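Local structure of stringent starvation protein A homolog (Haemophilus influenzae, 3LYK) at residues D105-L110 / D154-P159. The protein probably forms an equimolar complex with the RNA polymerase holoenzyme, though not with the core enzyme, and belongs to the GST superfamily. Residues are numbered along the deposited sequence; the frame is centred on the assembly and turned at random.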
ATOM      1  N   ASP B 105       5.257  -8.919   8.178  1.00 28.05           N
ATOM      2  CA  ASP B 105       5.707  -9.972   9.074  1.00 28.86           C
ATOM      3  C   ASP B 105       7.146 -10.485   8.769  1.00 29.69           C
ATOM      4  O   ASP B 105       7.933 -10.684   9.698  1.00 30.82           O
ATOM      5  CB  ASP B 105       4.766 -11.181   9.007  1.00 28.31           C
ATOM      6  CG  ASP B 105       3.311 -10.858   9.423  1.00 31.33           C
ATOM      7  OD1 ASP B 105       2.450 -11.755   9.276  1.00 32.96           O
ATOM      8  OD2 ASP B 105       3.019  -9.741   9.884  1.00 32.45           O
ATOM      9  N   TRP B 106       7.482 -10.732   7.490  1.00 27.84           N
ATOM     10  CA  TRP B 106       8.788 -11.331   7.166  1.00 26.75           C
ATOM     11  C   TRP B 106       9.885 -10.336   6.878  1.00 26.51           C
ATOM     12  O   TRP B 106      10.994 -10.512   7.366  1.00 27.28           O
ATOM     13  CB  TRP B 106       8.676 -12.322   6.025  1.00 26.35           C
ATOM     14  CG  TRP B 106       7.848 -13.509   6.346  1.00 26.83           C
ATOM     15  CD1 TRP B 106       7.459 -13.939   7.593  1.00 30.36           C
ATOM     16  CD2 TRP B 106       7.356 -14.471   5.421  1.00 27.35           C
ATOM     17  NE1 TRP B 106       6.721 -15.094   7.486  1.00 30.73           N
ATOM     18  CE2 TRP B 106       6.646 -15.444   6.165  1.00 30.34           C
ATOM     19  CE3 TRP B 106       7.458 -14.621   4.025  1.00 28.12           C
ATOM     20  CZ2 TRP B 106       6.017 -16.538   5.557  1.00 32.34           C
ATOM     21  CZ3 TRP B 106       6.842 -15.708   3.423  1.00 30.28           C
ATOM     22  CH2 TRP B 106       6.127 -16.652   4.183  1.00 30.70           C
ATOM     23  N   TYR B 107       9.600  -9.270   6.122  1.00 25.45           N
ATOM     24  CA  TYR B 107      10.630  -8.313   5.753  1.00 24.57           C
ATOM     25  C   TYR B 107      11.430  -7.686   6.913  1.00 26.08           C
ATOM     26  O   TYR B 107      12.650  -7.461   6.749  1.00 25.49           O
ATOM     27  CB  TYR B 107      10.093  -7.253   4.776  1.00 23.91           C
ATOM     28  CG  TYR B 107       9.994  -7.698   3.302  1.00 21.99           C
ATOM     29  CD1 TYR B 107       9.752  -9.025   2.956  1.00 18.94           C
ATOM     30  CD2 TYR B 107      10.156  -6.771   2.261  1.00 23.11           C
ATOM     31  CE1 TYR B 107       9.665  -9.444   1.622  1.00 19.69           C
ATOM     32  CE2 TYR B 107      10.055  -7.174   0.912  1.00 22.85           C
ATOM     33  CZ  TYR B 107       9.815  -8.521   0.613  1.00 22.68           C
ATOM     34  OH  TYR B 107       9.743  -8.930  -0.704  1.00 22.05           O
ATOM     35  N   PRO B 108      10.758  -7.327   8.050  1.00 27.03           N
ATOM     36  CA  PRO B 108      11.568  -6.736   9.143  1.00 27.47           C
ATOM     37  C   PRO B 108      12.524  -7.729   9.774  1.00 27.91           C
ATOM     38  O   PRO B 108      13.596  -7.335  10.175  1.00 28.60           O
ATOM     39  CB  PRO B 108      10.518  -6.284  10.188  1.00 27.77           C
ATOM     40  CG  PRO B 108       9.242  -6.047   9.354  1.00 28.02           C
ATOM     41  CD  PRO B 108       9.301  -7.128   8.279  1.00 26.48           C
ATOM     42  N   THR B 109      12.128  -8.992   9.852  1.00 28.72           N
ATOM     43  CA  THR B 109      12.981 -10.062  10.350  1.00 30.12           C
ATOM     44  C   THR B 109      14.202 -10.252   9.419  1.00 30.50           C
ATOM     45  O   THR B 109      15.346 -10.385   9.882  1.00 30.47           O
ATOM     46  CB  THR B 109      12.189 -11.361  10.484  1.00 30.41           C
ATOM     47  OG1 THR B 109      10.990 -11.093  11.194  1.00 32.47           O
ATOM     48  CG2 THR B 109      12.985 -12.469  11.250  1.00 30.77           C
ATOM     49  N   LEU B 110      13.961 -10.211   8.111  1.00 30.25           N
ATOM     50  CA  LEU B 110      15.050 -10.251   7.139  1.00 29.65           C
ATOM     51  C   LEU B 110      15.996  -9.091   7.339  1.00 30.30           C
ATOM     52  O   LEU B 110      17.199  -9.286   7.319  1.00 29.60           O
ATOM     53  CB  LEU B 110      14.515 -10.284   5.682  1.00 28.93           C
ATOM     54  CG  LEU B 110      15.563 -10.334   4.564  1.00 26.94           C
ATOM     55  CD1 LEU B 110      16.435 -11.610   4.678  1.00 24.82           C
ATOM     56  CD2 LEU B 110      14.900 -10.183   3.166  1.00 23.15           C
ATOM     57  N   ASP B 154       4.813 -13.683  -5.808  1.00 20.25           N
ATOM     58  CA  ASP B 154       6.135 -14.310  -6.014  1.00 21.06           C
ATOM     59  C   ASP B 154       7.241 -13.254  -6.126  1.00 21.76           C
ATOM     60  O   ASP B 154       8.368 -13.501  -5.697  1.00 21.86           O
ATOM     61  CB  ASP B 154       6.086 -15.204  -7.252  1.00 20.36           C
ATOM     62  CG  ASP B 154       4.992 -16.237  -7.147  1.00 22.42           C
ATOM     63  OD1 ASP B 154       5.115 -17.153  -6.299  1.00 22.11           O
ATOM     64  OD2 ASP B 154       3.961 -16.092  -7.862  1.00 27.14           O
ATOM     65  N   CYS B 155       6.903 -12.064  -6.644  1.00 21.33           N
ATOM     66  CA  CYS B 155       7.835 -10.952  -6.656  1.00 21.56           C
ATOM     67  C   CYS B 155       8.135 -10.450  -5.246  1.00 21.19           C
ATOM     68  O   CYS B 155       9.124  -9.744  -5.057  1.00 20.81           O
ATOM     69  CB  CYS B 155       7.344  -9.813  -7.550  1.00 20.84           C
ATOM     70  SG  CYS B 155       7.151 -10.373  -9.273  1.00 24.62           S
ATOM     71  N   TYR B 156       7.294 -10.801  -4.267  1.00 21.43           N
ATOM     72  CA  TYR B 156       7.626 -10.496  -2.873  1.00 22.06           C
ATOM     73  C   TYR B 156       8.410 -11.662  -2.243  1.00 21.69           C
ATOM     74  O   TYR B 156       9.322 -11.438  -1.471  1.00 21.97           O
ATOM     75  CB  TYR B 156       6.355 -10.229  -2.003  1.00 22.24           C
ATOM     76  CG  TYR B 156       5.820  -8.806  -2.076  1.00 24.22           C
ATOM     77  CD1 TYR B 156       5.234  -8.329  -3.254  1.00 23.45           C
ATOM     78  CD2 TYR B 156       5.890  -7.945  -0.975  1.00 25.23           C
ATOM     79  CE1 TYR B 156       4.751  -7.036  -3.352  1.00 25.64           C
ATOM     80  CE2 TYR B 156       5.389  -6.608  -1.066  1.00 26.08           C
ATOM     81  CZ  TYR B 156       4.825  -6.183  -2.258  1.00 25.41           C
ATOM     82  OH  TYR B 156       4.329  -4.911  -2.412  1.00 25.78           O
ATOM     83  N   VAL B 157       8.002 -12.897  -2.514  1.00 21.37           N
ATOM     84  CA  VAL B 157       8.635 -14.042  -1.867  1.00 22.36           C
ATOM     85  C   VAL B 157      10.059 -14.327  -2.433  1.00 22.93           C
ATOM     86  O   VAL B 157      11.008 -14.501  -1.652  1.00 24.30           O
ATOM     87  CB  VAL B 157       7.719 -15.306  -1.912  1.00 22.69           C
ATOM     88  CG1 VAL B 157       8.380 -16.484  -1.230  1.00 19.71           C
ATOM     89  CG2 VAL B 157       6.336 -15.008  -1.209  1.00 22.68           C
ATOM     90  N   ALA B 158      10.212 -14.356  -3.763  1.00 21.82           N
ATOM     91  CA  ALA B 158      11.509 -14.708  -4.378  1.00 21.65           C
ATOM     92  C   ALA B 158      12.710 -13.830  -3.938  1.00 21.47           C
ATOM     93  O   ALA B 158      13.741 -14.370  -3.624  1.00 21.43           O
ATOM     94  CB  ALA B 158      11.420 -14.817  -5.938  1.00 20.46           C
ATOM     95  N   PRO B 159      12.561 -12.479  -3.885  1.00 21.09           N
ATOM     96  CA  PRO B 159      13.679 -11.682  -3.427  1.00 20.70           C
ATOM     97  C   PRO B 159      14.075 -12.036  -1.997  1.00 21.03           C
ATOM     98  O   PRO B 159      15.250 -11.901  -1.630  1.00 20.70           O
ATOM     99  CB  PRO B 159      13.127 -10.243  -3.490  1.00 21.01           C
ATOM    100  CG  PRO B 159      12.215 -10.295  -4.647  1.00 19.55           C
ATOM    101  CD  PRO B 159      11.494 -11.619  -4.430  1.00 21.50           C
TER
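Y107 reaches across from helix 89-115 and plants its hydroxyl on the backbone of Y156 in helix 152-165. The bond from Y107 OH to Y156 O measures 2.7 Å; the phenol donates in the carbonyl plane, on a lone pair, with a C=O...OH angle of 118°. Y156 O also lies at the edge of the Y107 ring, near its plane, 3.7 Å from Y107 CE1, so the phenol meets the helix end-on. With chi1 at -84°, the Y156 ring is held anti to its own carbonyl carbon and points away from the bonded oxygen. Its CB and the CD2 side of its ring lie beside the phenol in loose contact: Y156 CB stands 3.9 Å from Y107 OH, and Y156 CD2 comes to 4.3 Å from Y107 CZ.

All the close packing is gathered at this point. Around it the fit is looser: W106, L110 and P159 face the gap, with V157 beside them, and all four stop more than 4.5 Å from the opposite segment; the closest CA atoms, those of Y107 and Y156, are 9.4 Å apart. Helix 16-27 of the thioredoxin-like N-terminal domain covers the same spot, with I16 against Y107, L110 and P159. On the far side of helix 89-115, P108 is exposed, T109 packs on helix 118-134, and D105 OD1 hydrogen-bonds Y52 OH of the second subunit.

Y107 OH thus donates to a buried backbone oxygen, Y156 O, and is hydrogen-bonded to Q20 NE2 as well, so one buried phenol oxygen links two helices of the all-helical C-terminal domain to the N-terminal domain, its polarity satisfied on both counts.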